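Local coordinates for IroE protein (Escherichia coli, PDB 2GZS) that hydrolyses the trilactone ring of enterobactin and of its glucosylated forms, usually cutting once to leave linear trimers, at residues P71-A76 against L136-Q141; Y27-A32 against P130-G135; Y11-T16 against A53-L58; P44-L49 against R256-D261; S184-V189 against H224-I229. All coordinates share one frame; numbering follows the deposited sequence.

Contact 1 (P71-A76 against L136-Q141)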
# COMPACT_ATOMS: atom_id res chain seq x y z
N PRO A 71 -8.49 -5.75 14.51
CA PRO A 71 -7.46 -6.30 13.60
C PRO A 71 -8.02 -6.32 12.20
O PRO A 71 -9.16 -6.69 11.90
CB PRO A 71 -7.11 -7.69 14.15
CG PRO A 71 -8.34 -8.08 14.92
CD PRO A 71 -8.84 -6.78 15.54
N PRO A 72 -7.16 -5.89 11.25
CA PRO A 72 -7.61 -5.91 9.85
C PRO A 72 -7.35 -7.22 9.13
O PRO A 72 -6.42 -7.94 9.50
CB PRO A 72 -6.70 -4.79 9.23
CG PRO A 72 -5.42 -4.97 10.01
CD PRO A 72 -5.82 -5.28 11.42
N VAL A 73 -8.12 -7.43 8.06
CA VAL A 73 -7.64 -8.35 7.03
C VAL A 73 -6.40 -7.77 6.31
O VAL A 73 -6.42 -6.55 6.03
CB VAL A 73 -8.75 -8.68 6.03
CG1 VAL A 73 -8.35 -9.53 4.85
CG2 VAL A 73 -9.90 -9.43 6.80
N ILE A 74 -5.42 -8.62 6.11
CA ILE A 74 -4.17 -8.13 5.48
C ILE A 74 -4.05 -8.87 4.16
O ILE A 74 -4.08 -10.11 4.10
CB ILE A 74 -2.98 -8.48 6.37
CG1 ILE A 74 -3.18 -8.00 7.82
CG2 ILE A 74 -1.73 -7.95 5.73
CD1 ILE A 74 -1.97 -8.28 8.68
N VAL A 75 -3.90 -8.14 3.05
CA VAL A 75 -3.73 -8.77 1.75
C VAL A 75 -2.34 -8.39 1.27
O VAL A 75 -2.14 -7.21 0.93
CB VAL A 75 -4.79 -8.36 0.71
CG1 VAL A 75 -4.53 -9.04 -0.62
CG2 VAL A 75 -6.19 -8.67 1.24
N ALA A 76 -1.40 -9.32 1.28
CA ALA A 76 -0.03 -9.01 0.86
C ALA A 76 0.10 -9.44 -0.59
O ALA A 76 0.00 -10.61 -0.93
CB ALA A 76 0.93 -9.78 1.74
N LEU A 136 -15.87 -12.81 2.99
CA LEU A 136 -15.48 -12.09 4.21
C LEU A 136 -16.38 -10.89 4.45
O LEU A 136 -16.88 -10.21 3.55
CB LEU A 136 -14.02 -11.58 4.13
CG LEU A 136 -12.94 -12.64 4.02
CD1 LEU A 136 -11.58 -11.99 3.81
CD2 LEU A 136 -12.95 -13.53 5.25
N ASN A 137 -16.62 -10.61 5.74
CA ASN A 137 -17.32 -9.39 6.08
C ASN A 137 -16.27 -8.25 6.17
O ASN A 137 -15.60 -8.18 7.19
CB ASN A 137 -18.08 -9.46 7.40
CG ASN A 137 -18.91 -8.24 7.69
OD1 ASN A 137 -19.26 -7.40 6.84
ND2 ASN A 137 -19.29 -8.09 8.96
N ILE A 138 -16.25 -7.47 5.09
CA ILE A 138 -15.26 -6.39 4.98
C ILE A 138 -15.95 -5.05 5.12
O ILE A 138 -17.00 -4.86 4.49
CB ILE A 138 -14.58 -6.48 3.60
CG1 ILE A 138 -13.80 -7.77 3.41
CG2 ILE A 138 -13.70 -5.22 3.43
CD1 ILE A 138 -12.74 -7.97 4.47
N ASP A 139 -15.38 -4.17 5.94
CA ASP A 139 -15.88 -2.82 6.04
C ASP A 139 -15.31 -1.99 4.88
O ASP A 139 -14.12 -1.59 4.97
CB ASP A 139 -15.48 -2.16 7.34
CG ASP A 139 -16.15 -0.81 7.52
OD1 ASP A 139 -16.64 -0.22 6.55
OD2 ASP A 139 -16.20 -0.33 8.66
N ARG A 140 -16.15 -1.80 3.91
CA ARG A 140 -15.57 -1.22 2.67
C ARG A 140 -15.11 0.20 2.90
O ARG A 140 -14.20 0.71 2.23
CB ARG A 140 -16.51 -1.35 1.47
CG ARG A 140 -16.56 -2.79 0.98
CD ARG A 140 -17.73 -2.97 0.02
NE ARG A 140 -17.73 -4.28 -0.63
CZ ARG A 140 -18.60 -4.61 -1.59
NH1 ARG A 140 -19.53 -3.73 -1.95
NH2 ARG A 140 -18.55 -5.81 -2.15
N GLN A 141 -15.67 0.89 3.87
CA GLN A 141 -15.21 2.26 4.13
C GLN A 141 -13.83 2.28 4.73
O GLN A 141 -13.27 3.36 4.90
CB GLN A 141 -16.26 2.93 5.02
CG GLN A 141 -17.66 2.98 4.38
CD GLN A 141 -18.52 3.98 5.15
OE1 GLN A 141 -19.33 3.61 6.01
NE2 GLN A 141 -18.27 5.24 4.83
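V73, at the start of strand 73-79 in the central sheet of this alpha/beta-hydrolase fold, spreads its two methyl branches over two different partners on 136-141. CG1 lies trans to the backbone N (chi1 175°) and meets L136 CD1 tip to tip at 4.2 Å, the leucine having reached in on an extended chain. The other branch serves I138: V73 CG2 comes to 4.0 Å from I138 CD1, the two side chains crossing at about a right angle. I138 does not aim its CB straight at the valine; a bend at chi2 (-57°) brings CD1 in. The contact is small and wholly apolar, and joins the sheet to the chain that follows helix 117-132. V73 is also flanked by T31 and I45 from the strands on either side of its own. Beyond I138 the backbone turns a corner through an Asx turn, in which D139 OD1 accepts from Q141 N at 3.1 Å, the donor standing above the carboxylate plane.

Contact 2 (Y27-A32 against P130-G135)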
# COMPACT_ATOMS: atom_id res chain seq x y z
N TYR A 27 1.78 -13.35 -9.78
CA TYR A 27 1.50 -12.81 -8.45
C TYR A 27 1.25 -13.94 -7.45
O TYR A 27 0.63 -14.95 -7.79
CB TYR A 27 0.31 -11.81 -8.45
CG TYR A 27 0.64 -10.70 -9.45
CD1 TYR A 27 1.27 -9.54 -9.08
CD2 TYR A 27 0.28 -10.89 -10.78
CE1 TYR A 27 1.59 -8.50 -9.97
CE2 TYR A 27 0.60 -9.88 -11.70
CZ TYR A 27 1.23 -8.73 -11.30
OH TYR A 27 1.55 -7.74 -12.21
N ARG A 28 1.69 -13.71 -6.22
CA ARG A 28 1.38 -14.63 -5.10
C ARG A 28 0.75 -13.79 -4.03
O ARG A 28 1.40 -12.81 -3.63
CB ARG A 28 2.67 -15.27 -4.60
CG ARG A 28 2.42 -16.29 -3.44
CD ARG A 28 3.73 -17.02 -3.21
NE ARG A 28 4.30 -17.88 -4.25
CZ ARG A 28 5.62 -18.10 -4.32
NH1 ARG A 28 6.42 -17.50 -3.44
NH2 ARG A 28 6.07 -18.89 -5.29
N VAL A 29 -0.53 -14.01 -3.68
CA VAL A 29 -1.27 -13.08 -2.83
C VAL A 29 -1.66 -13.84 -1.56
O VAL A 29 -2.32 -14.89 -1.64
CB VAL A 29 -2.52 -12.54 -3.54
CG1 VAL A 29 -3.34 -11.63 -2.60
CG2 VAL A 29 -2.04 -11.83 -4.81
N TRP A 30 -1.22 -13.30 -0.43
CA TRP A 30 -1.57 -13.91 0.85
C TRP A 30 -2.68 -13.08 1.49
O TRP A 30 -2.65 -11.83 1.54
CB TRP A 30 -0.41 -13.96 1.83
CG TRP A 30 0.71 -14.85 1.45
CD1 TRP A 30 0.85 -16.15 1.87
CD2 TRP A 30 1.84 -14.57 0.61
NE1 TRP A 30 2.01 -16.68 1.33
CE2 TRP A 30 2.63 -15.72 0.55
CE3 TRP A 30 2.22 -13.40 -0.10
CZ2 TRP A 30 3.80 -15.77 -0.17
CZ3 TRP A 30 3.41 -13.47 -0.83
CH2 TRP A 30 4.17 -14.64 -0.87
N THR A 31 -3.71 -13.76 1.98
CA THR A 31 -4.77 -13.13 2.74
C THR A 31 -4.71 -13.59 4.19
O THR A 31 -4.78 -14.82 4.43
CB THR A 31 -6.15 -13.40 2.13
OG1 THR A 31 -6.15 -12.93 0.76
CG2 THR A 31 -7.23 -12.58 2.82
N ALA A 32 -4.53 -12.71 5.14
CA ALA A 32 -4.46 -12.98 6.56
C ALA A 32 -5.75 -12.47 7.18
O ALA A 32 -6.03 -11.29 7.16
CB ALA A 32 -3.22 -12.34 7.23
N PRO A 130 -11.67 -8.40 -5.59
CA PRO A 130 -12.99 -9.07 -5.55
C PRO A 130 -12.87 -10.53 -5.18
O PRO A 130 -13.83 -11.08 -4.60
CB PRO A 130 -13.55 -8.92 -6.96
CG PRO A 130 -12.87 -7.68 -7.48
CD PRO A 130 -11.47 -7.78 -6.91
N LYS A 131 -11.79 -11.16 -5.56
CA LYS A 131 -11.63 -12.56 -5.24
C LYS A 131 -11.28 -12.70 -3.76
O LYS A 131 -11.92 -13.52 -3.07
CB LYS A 131 -10.54 -13.15 -6.16
CG LYS A 131 -10.13 -14.58 -5.84
CD LYS A 131 -11.38 -15.41 -5.63
CE LYS A 131 -12.11 -15.82 -6.89
NZ LYS A 131 -13.39 -16.53 -6.62
N VAL A 132 -10.29 -11.96 -3.25
CA VAL A 132 -9.87 -12.27 -1.88
C VAL A 132 -10.92 -11.76 -0.87
O VAL A 132 -10.92 -12.32 0.26
CB VAL A 132 -8.46 -11.73 -1.57
CG1 VAL A 132 -7.43 -12.24 -2.58
CG2 VAL A 132 -8.50 -10.22 -1.56
N GLU A 133 -11.80 -10.82 -1.19
CA GLU A 133 -12.84 -10.38 -0.27
C GLU A 133 -14.08 -11.28 -0.26
O GLU A 133 -14.93 -11.10 0.63
CB GLU A 133 -13.25 -8.94 -0.67
CG GLU A 133 -12.12 -7.97 -0.26
CD GLU A 133 -12.51 -6.52 -0.42
OE1 GLU A 133 -13.70 -6.09 -0.49
OE2 GLU A 133 -11.58 -5.65 -0.53
N GLN A 134 -14.18 -12.21 -1.23
CA GLN A 134 -15.35 -13.10 -1.23
C GLN A 134 -15.36 -13.90 0.04
O GLN A 134 -14.43 -14.45 0.58
CB GLN A 134 -15.28 -14.01 -2.47
CG GLN A 134 -15.55 -13.27 -3.76
CD GLN A 134 -15.32 -14.19 -4.95
OE1 GLN A 134 -15.23 -15.40 -4.77
NE2 GLN A 134 -15.22 -13.61 -6.13
N GLY A 135 -16.58 -13.99 0.60
CA GLY A 135 -16.64 -14.82 1.81
C GLY A 135 -16.20 -14.10 3.07
O GLY A 135 -16.18 -14.73 4.16
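T31 and V132 mark the closest backbone approach, 6.9 Å from CA to CA, where strand 26-34 passes the C-terminal part of helix 117-132. V132 carries the helix side of the contact alone. Its CB rests 3.5 Å from T31 OG1, and its CG1 is almost as near to the same oxygen; these are van der Waals contacts, not hydrogen bonds. The threonine hydroxyl is placed there by a first torsion of -58°, which sets OG1 beside the backbone N and sends the methyl the other way. Two residues earlier on the same strand face, V29 CG1 touches V132 CG1 at 4.1 Å, the side chains crossing at about a right angle. Helix 117-132 thus packs on one face of the alpha/beta-hydrolase sheet, where V75 of the neighbouring strand also meets V132. W30, between the two contact residues, points to the opposite face, toward helix 51-57, and R28 CG lies 3.5 Å above the plane of its indole, offset toward the rim. Just after V132, Q134 N bonds to K131 O, and K131 NZ reaches Q134 OE1 at 2.8 Å, coming in 32° out of the amide's carbonyl plane. E133 faces away from the strand, its carboxylate held by a salt bridge to R143 and a hydrogen bond from Y47.

Contact 3 (Y11-T16 against A53-L58)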
# COMPACT_ATOMS: atom_id res chain seq x y z
N TYR A 11 -4.37 -15.18 13.69
CA TYR A 11 -4.79 -14.98 12.29
C TYR A 11 -4.64 -16.30 11.53
O TYR A 11 -3.81 -17.13 11.84
CB TYR A 11 -3.85 -13.99 11.58
CG TYR A 11 -4.15 -12.54 11.60
CD1 TYR A 11 -3.95 -11.75 12.75
CD2 TYR A 11 -4.68 -11.87 10.48
CE1 TYR A 11 -4.23 -10.40 12.86
CE2 TYR A 11 -4.95 -10.51 10.58
CZ TYR A 11 -4.73 -9.76 11.73
OH TYR A 11 -5.01 -8.42 11.81
N HIS A 12 -5.45 -16.50 10.49
CA HIS A 12 -5.30 -17.64 9.60
C HIS A 12 -5.03 -17.12 8.18
O HIS A 12 -5.47 -16.05 7.82
CB HIS A 12 -6.53 -18.54 9.54
CG HIS A 12 -7.88 -17.99 9.31
ND1 HIS A 12 -8.59 -17.28 10.23
CD2 HIS A 12 -8.70 -18.06 8.22
CE1 HIS A 12 -9.79 -16.91 9.79
NE2 HIS A 12 -9.84 -17.38 8.56
N PHE A 13 -4.35 -17.93 7.42
CA PHE A 13 -3.84 -17.43 6.14
C PHE A 13 -4.23 -18.33 4.99
O PHE A 13 -4.34 -19.53 5.12
CB PHE A 13 -2.31 -17.50 6.20
CG PHE A 13 -1.72 -16.63 7.27
CD1 PHE A 13 -1.28 -15.37 6.96
CD2 PHE A 13 -1.64 -17.13 8.59
CE1 PHE A 13 -0.73 -14.60 7.97
CE2 PHE A 13 -1.09 -16.33 9.58
CZ PHE A 13 -0.65 -15.07 9.27
N SER A 14 -4.39 -17.70 3.81
CA SER A 14 -4.47 -18.51 2.61
C SER A 14 -3.66 -17.84 1.52
O SER A 14 -3.30 -16.65 1.69
CB SER A 14 -5.94 -18.76 2.26
OG SER A 14 -6.61 -17.55 2.14
N ALA A 15 -3.30 -18.54 0.45
CA ALA A 15 -2.50 -17.90 -0.62
C ALA A 15 -3.20 -18.18 -1.95
O ALA A 15 -3.78 -19.25 -2.11
CB ALA A 15 -1.06 -18.38 -0.67
N THR A 16 -3.21 -17.23 -2.88
CA THR A 16 -3.82 -17.39 -4.20
C THR A 16 -2.82 -16.84 -5.22
O THR A 16 -1.87 -16.12 -4.91
CB THR A 16 -5.14 -16.67 -4.37
OG1 THR A 16 -5.07 -15.26 -4.23
CG2 THR A 16 -6.04 -17.07 -3.18
N ALA A 53 7.90 -9.50 0.98
CA ALA A 53 8.76 -8.89 2.03
C ALA A 53 7.94 -8.59 3.25
O ALA A 53 8.36 -8.77 4.39
CB ALA A 53 9.41 -7.60 1.48
N VAL A 54 6.68 -8.12 3.05
CA VAL A 54 5.77 -7.92 4.17
C VAL A 54 5.58 -9.28 4.88
O VAL A 54 5.68 -9.30 6.14
CB VAL A 54 4.43 -7.36 3.66
CG1 VAL A 54 3.45 -7.44 4.82
CG2 VAL A 54 4.58 -5.92 3.16
N MSE A 55 5.31 -10.33 4.14
CA MSE A 55 5.08 -11.62 4.85
C MSE A 55 6.31 -12.08 5.59
O MSE A 55 6.12 -12.65 6.68
CB MSE A 55 4.63 -12.69 3.87
CG MSE A 55 3.23 -12.34 3.32
SE MSE A 55 1.83 -12.32 4.66
CE MSE A 55 2.03 -14.07 5.17
N ASP A 56 7.48 -11.87 5.06
CA ASP A 56 8.69 -12.25 5.78
C ASP A 56 8.83 -11.45 7.06
O ASP A 56 9.59 -11.95 7.94
CB ASP A 56 9.89 -11.93 4.87
CG ASP A 56 11.23 -12.21 5.56
OD1 ASP A 56 11.68 -13.36 5.43
OD2 ASP A 56 11.81 -11.31 6.20
N ARG A 57 8.26 -10.28 7.21
CA ARG A 57 8.48 -9.40 8.39
C ARG A 57 7.27 -9.49 9.30
O ARG A 57 7.31 -8.92 10.39
CB ARG A 57 8.70 -7.96 7.90
CG ARG A 57 9.99 -7.72 7.14
CD ARG A 57 9.94 -6.47 6.29
NE ARG A 57 11.25 -6.05 5.84
CZ ARG A 57 12.15 -6.56 5.06
NH1 ARG A 57 11.97 -7.75 4.48
NH2 ARG A 57 13.30 -5.89 4.84
N LEU A 58 6.18 -10.16 8.93
CA LEU A 58 5.00 -10.23 9.77
C LEU A 58 5.27 -11.18 10.92
O LEU A 58 5.85 -12.23 10.67
CB LEU A 58 3.82 -10.64 8.91
CG LEU A 58 2.43 -10.53 9.48
CD1 LEU A 58 2.13 -9.05 9.75
CD2 LEU A 58 1.36 -11.12 8.54
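Similar first torsions bring F13 and M55 together: in both, CG sits beside the backbone N and trans to the carbonyl carbon (chi1 -62° and -67°). M55, modelled as selenomethionine, then bends at both chi2 and chi3, and this curl carries its terminal methyl to the phenylalanine. M55 CE lies 4.0 Å from F13 CE1 and equally near CD1, so the methyl approaches the ring obliquely as the two side chains slide past each other in opposite directions. L58 uses a different first torsion, with CG trans to its backbone N. Its CD2 branch comes to 4.1 Å from F13 CE1, at the ring edge and near the ring plane. One aromatic carbon is therefore shared by two aliphatic partners, and no polar atom takes part. L58 follows M55 by three residues and is directed at the same strand; between them, R57 N bonds to V54 O at 3.0 Å, with a second, weak bond to A53 O. The contact ties the outermost strand 11-19 of the alpha/beta-hydrolase sheet to helix 51-57. Short helix 2-6 closes around it, with A4 against both F13 and M55 and I3 against M55 and L58, while A32 of strand 26-34 lies beside F13 and helix 247-262 packs on A53 and R57.

Contact 4 (P44-L49 against R256-D261)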
# COMPACT_ATOMS: atom_id res chain seq x y z
N PRO A 44 -11.71 -4.01 8.84
CA PRO A 44 -10.93 -3.12 7.93
C PRO A 44 -10.04 -4.03 7.11
O PRO A 44 -9.76 -5.16 7.49
CB PRO A 44 -10.07 -2.33 8.87
CG PRO A 44 -10.61 -2.52 10.25
CD PRO A 44 -11.31 -3.83 10.21
N ILE A 45 -9.51 -3.50 5.95
CA ILE A 45 -8.66 -4.39 5.18
C ILE A 45 -7.53 -3.55 4.55
O ILE A 45 -7.86 -2.45 4.07
CB ILE A 45 -9.46 -5.15 4.08
CG1 ILE A 45 -8.61 -6.18 3.32
CG2 ILE A 45 -10.21 -4.19 3.13
CD1 ILE A 45 -9.44 -7.11 2.39
N LEU A 46 -6.30 -4.07 4.61
CA LEU A 46 -5.19 -3.27 4.07
C LEU A 46 -4.49 -4.13 3.01
O LEU A 46 -4.04 -5.22 3.33
CB LEU A 46 -4.27 -2.90 5.22
CG LEU A 46 -3.12 -1.94 4.78
CD1 LEU A 46 -3.57 -0.63 4.17
CD2 LEU A 46 -2.22 -1.69 5.98
N TYR A 47 -4.44 -3.61 1.79
CA TYR A 47 -3.75 -4.20 0.66
C TYR A 47 -2.31 -3.67 0.62
O TYR A 47 -2.19 -2.42 0.74
CB TYR A 47 -4.48 -3.84 -0.65
CG TYR A 47 -5.79 -4.62 -0.83
CD1 TYR A 47 -5.81 -5.75 -1.64
CD2 TYR A 47 -6.91 -4.18 -0.14
CE1 TYR A 47 -6.99 -6.50 -1.82
CE2 TYR A 47 -8.08 -4.93 -0.33
CZ TYR A 47 -8.09 -6.03 -1.14
OH TYR A 47 -9.29 -6.75 -1.28
N MSE A 48 -1.33 -4.53 0.56
CA MSE A 48 0.05 -4.13 0.77
C MSE A 48 0.93 -4.64 -0.37
O MSE A 48 0.96 -5.82 -0.69
CB MSE A 48 0.55 -4.76 2.10
CG MSE A 48 -0.41 -4.24 3.24
SE MSE A 48 0.27 -4.68 5.02
CE MSE A 48 0.53 -6.31 4.07
N LEU A 49 1.64 -3.66 -0.99
CA LEU A 49 2.55 -4.09 -2.05
C LEU A 49 3.84 -4.73 -1.50
O LEU A 49 4.08 -4.78 -0.29
CB LEU A 49 2.90 -2.87 -2.90
CG LEU A 49 1.71 -2.11 -3.52
CD1 LEU A 49 2.24 -1.14 -4.61
CD2 LEU A 49 0.52 -2.86 -3.97
N ARG A 256 4.14 -1.41 9.34
CA ARG A 256 3.52 -1.79 10.64
C ARG A 256 2.68 -0.67 11.14
O ARG A 256 1.57 -0.87 11.68
CB ARG A 256 4.66 -2.16 11.60
CG ARG A 256 5.33 -3.46 11.24
CD ARG A 256 6.44 -3.72 12.27
NE ARG A 256 7.41 -4.64 11.69
CZ ARG A 256 7.68 -5.82 12.22
NH1 ARG A 256 7.01 -6.11 13.33
NH2 ARG A 256 8.58 -6.57 11.60
N GLN A 257 3.08 0.59 11.03
CA GLN A 257 2.28 1.70 11.51
C GLN A 257 0.99 1.85 10.69
O GLN A 257 -0.03 2.22 11.24
CB GLN A 257 3.11 3.01 11.58
CG GLN A 257 2.28 4.16 12.18
CD GLN A 257 1.97 3.92 13.66
OE1 GLN A 257 2.89 3.89 14.47
NE2 GLN A 257 0.71 3.72 14.03
N ALA A 258 1.07 1.53 9.38
CA ALA A 258 -0.18 1.55 8.60
C ALA A 258 -1.17 0.49 9.11
O ALA A 258 -2.33 0.84 9.23
CB ALA A 258 0.18 1.36 7.12
N LEU A 259 -0.63 -0.69 9.35
CA LEU A 259 -1.59 -1.69 9.92
C LEU A 259 -2.16 -1.21 11.25
O LEU A 259 -3.34 -1.33 11.55
CB LEU A 259 -0.84 -3.01 10.05
CG LEU A 259 -0.62 -3.78 8.77
CD1 LEU A 259 0.42 -4.88 8.89
CD2 LEU A 259 -1.98 -4.40 8.30
N LEU A 260 -1.28 -0.69 12.10
CA LEU A 260 -1.77 -0.25 13.43
C LEU A 260 -2.79 0.85 13.31
O LEU A 260 -3.82 0.93 14.01
CB LEU A 260 -0.57 0.17 14.29
CG LEU A 260 0.31 -0.99 14.74
CD1 LEU A 260 1.67 -0.47 15.17
CD2 LEU A 260 -0.31 -1.76 15.92
N ASP A 261 -2.54 1.80 12.37
CA ASP A 261 -3.48 2.88 12.17
C ASP A 261 -4.85 2.37 11.69
O ASP A 261 -5.87 2.83 12.21
CB ASP A 261 -2.83 3.88 11.19
CG ASP A 261 -3.61 5.17 11.06
OD1 ASP A 261 -3.91 5.92 12.02
OD2 ASP A 261 -4.05 5.50 9.96
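L46, M48, A258 and L259 meet without any flat group: no ring face or edge takes part, and every touching side-chain atom is an aliphatic carbon or the selenium of M48. L259 is at the centre. Its CD2 is 3.6 Å from L46 CD2, the two leucines lying aslant, while its CD1 is 3.9 Å from M48 SE, those two side chains crossing at about a right angle. L46, with CG trans to the backbone N (chi1 -175°), also extends CD2 to within 4.0 Å of A258 CB. The strand segment 44-48 and helix segment 256-261 run nearly antiparallel, at 162°, with axes 9.3 Å apart. This is the C-terminal helix of the alpha/beta-hydrolase fold laid on the central sheet; the same helix begins at the active-site H247. Replacing L259 by alanine would remove both methyl branches, which is likely to open a gap between L46 and M48 and let the selenomethionine end turn more freely. Helix 60-66 borders L259 through L62 and L66. Y47 instead belongs to the other face of the sheet, where its ring packs on L124, A129 and V132 of helix 117-132.

Contact 5 (S184-V189 against H224-I229)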
# COMPACT_ATOMS: atom_id res chain seq x y z
N SER A 184 2.77 17.22 -7.85
CA SER A 184 2.20 18.26 -8.70
C SER A 184 0.79 17.85 -9.13
O SER A 184 -0.16 18.65 -9.10
CB SER A 184 3.10 18.47 -9.92
OG SER A 184 2.63 19.64 -10.60
N ARG A 185 0.63 16.56 -9.48
CA ARG A 185 -0.76 16.15 -9.80
C ARG A 185 -1.64 16.07 -8.56
O ARG A 185 -2.84 16.43 -8.59
CB ARG A 185 -0.75 14.79 -10.46
CG ARG A 185 -0.04 14.69 -11.81
CD ARG A 185 0.29 13.27 -12.26
NE ARG A 185 -0.83 12.36 -12.39
CZ ARG A 185 -1.04 11.06 -12.33
NH1 ARG A 185 -0.08 10.15 -12.10
NH2 ARG A 185 -2.29 10.59 -12.50
N VAL A 186 -1.06 15.61 -7.45
CA VAL A 186 -1.83 15.48 -6.21
C VAL A 186 -2.39 16.80 -5.77
O VAL A 186 -3.53 17.00 -5.38
CB VAL A 186 -0.95 14.87 -5.07
CG1 VAL A 186 -1.61 15.15 -3.73
CG2 VAL A 186 -0.70 13.39 -5.34
N THR A 187 -1.57 17.89 -5.79
CA THR A 187 -2.06 19.14 -5.26
C THR A 187 -2.89 19.90 -6.32
O THR A 187 -3.44 20.91 -5.92
CB THR A 187 -0.92 20.05 -4.74
OG1 THR A 187 0.03 20.33 -5.79
CG2 THR A 187 -0.10 19.34 -3.66
N ALA A 188 -2.99 19.40 -7.53
CA ALA A 188 -3.78 20.05 -8.57
C ALA A 188 -5.26 19.61 -8.57
O ALA A 188 -6.01 20.10 -9.42
CB ALA A 188 -3.20 19.77 -9.95
N VAL A 189 -5.59 18.64 -7.69
CA VAL A 189 -6.94 18.09 -7.79
C VAL A 189 -8.00 19.12 -7.51
O VAL A 189 -7.81 20.15 -6.86
CB VAL A 189 -7.15 16.97 -6.74
CG1 VAL A 189 -6.27 15.78 -7.02
CG2 VAL A 189 -6.90 17.54 -5.37
N HIS A 224 4.80 19.85 3.70
CA HIS A 224 3.91 20.75 4.42
C HIS A 224 3.07 21.55 3.44
O HIS A 224 1.88 21.76 3.72
CB HIS A 224 4.68 21.67 5.39
CG HIS A 224 5.18 20.79 6.52
ND1 HIS A 224 4.33 19.96 7.22
CD2 HIS A 224 6.40 20.55 7.03
CE1 HIS A 224 4.99 19.28 8.14
NE2 HIS A 224 6.25 19.63 8.04
N THR A 225 3.65 21.97 2.30
CA THR A 225 2.77 22.69 1.38
C THR A 225 1.67 21.76 0.87
O THR A 225 0.51 22.18 0.72
CB THR A 225 3.58 23.17 0.17
OG1 THR A 225 4.50 24.17 0.66
CG2 THR A 225 2.72 23.78 -0.93
N THR A 226 2.08 20.51 0.60
CA THR A 226 1.14 19.53 0.06
C THR A 226 -0.04 19.39 1.02
O THR A 226 -1.19 19.48 0.59
CB THR A 226 1.80 18.18 -0.18
OG1 THR A 226 2.70 18.29 -1.29
CG2 THR A 226 0.76 17.13 -0.60
N LEU A 227 0.25 19.20 2.29
CA LEU A 227 -0.84 19.10 3.27
C LEU A 227 -1.72 20.33 3.33
O LEU A 227 -2.96 20.25 3.46
CB LEU A 227 -0.27 18.80 4.66
CG LEU A 227 0.50 17.54 4.99
CD1 LEU A 227 0.67 17.44 6.52
CD2 LEU A 227 -0.12 16.25 4.50
N THR A 228 -1.09 21.51 3.25
CA THR A 228 -1.80 22.77 3.30
C THR A 228 -2.77 22.88 2.13
O THR A 228 -3.96 23.20 2.36
CB THR A 228 -0.80 23.94 3.22
OG1 THR A 228 0.06 23.89 4.35
CG2 THR A 228 -1.53 25.29 3.26
N ILE A 229 -2.28 22.65 0.91
CA ILE A 229 -3.16 22.72 -0.25
C ILE A 229 -4.26 21.65 -0.17
O ILE A 229 -5.43 21.95 -0.45
CB ILE A 229 -2.37 22.64 -1.57
CG1 ILE A 229 -1.44 23.86 -1.68
CG2 ILE A 229 -3.25 22.60 -2.80
CD1 ILE A 229 -0.59 23.82 -2.96
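Helix-to-helix packing joins the C-terminal part of helix 179-187 to the middle of helix 219-232, near the periphery of the chain, the centre of the contact lying about 20 Å from the centre of the chain. T187 and T226 are the closest pair, with CA atoms 6.2 Å apart. T187 presents its methyl: CG2 lies 3.8 Å from T226 OG1 and 3.9 Å from T226 CG2, the side chains crossing at about a right angle. A first torsion of 57° tucks T187 OG1 between its own N and carbonyl carbon, where it bonds to L183 O one turn back and leaves CG2 to face the other helix. T226 OG1 is likewise engaged within its helix, with K222 O, so the two hydroxyls serve their own helices and the interface is held by van der Waals contact. Each helix forms the connection of a beta-alpha-beta crossover in the alpha/beta-hydrolase fold: helix 179-187 links strand 167-171 to strand 198-203, and helix 219-232 links strand 198-203 to strand 237-241. L227, turned from T187, packs on A237 and F239 of that last strand. I229 CG2 lies 4.0 Å from T187 CB and 3.6 Å from T187 O, a carbonyl that accepts a hydrogen bond from K233 NZ. Earlier in the same helix, H224 O takes both T228 N and T228 OG1, at 3.0 and 2.9 Å, from opposite faces of its carbonyl plane.

Contacts 1 to 4 gather around one half of the central sheet, whose strands run in the order 11-19, 26-34, 73-79, 43-48, and their centres lie about 9 to 15 Å apart. Contacts 1 and 2 fall on one sheet face, against helix 117-132 and the chain after it; contacts 3 and 4 fall on the other, against helices 51-57 and 247-262. Contact 3 interlaces with contacts 2 and 4 along the sequence, and contact 4 encloses contacts 1 and 5, so the C-terminal helix returns to an early strand. Contact 5 stands apart, its nearest atoms about 13 Å from contact 4. All five lie away from the catalytic site and belong to the scaffold around it.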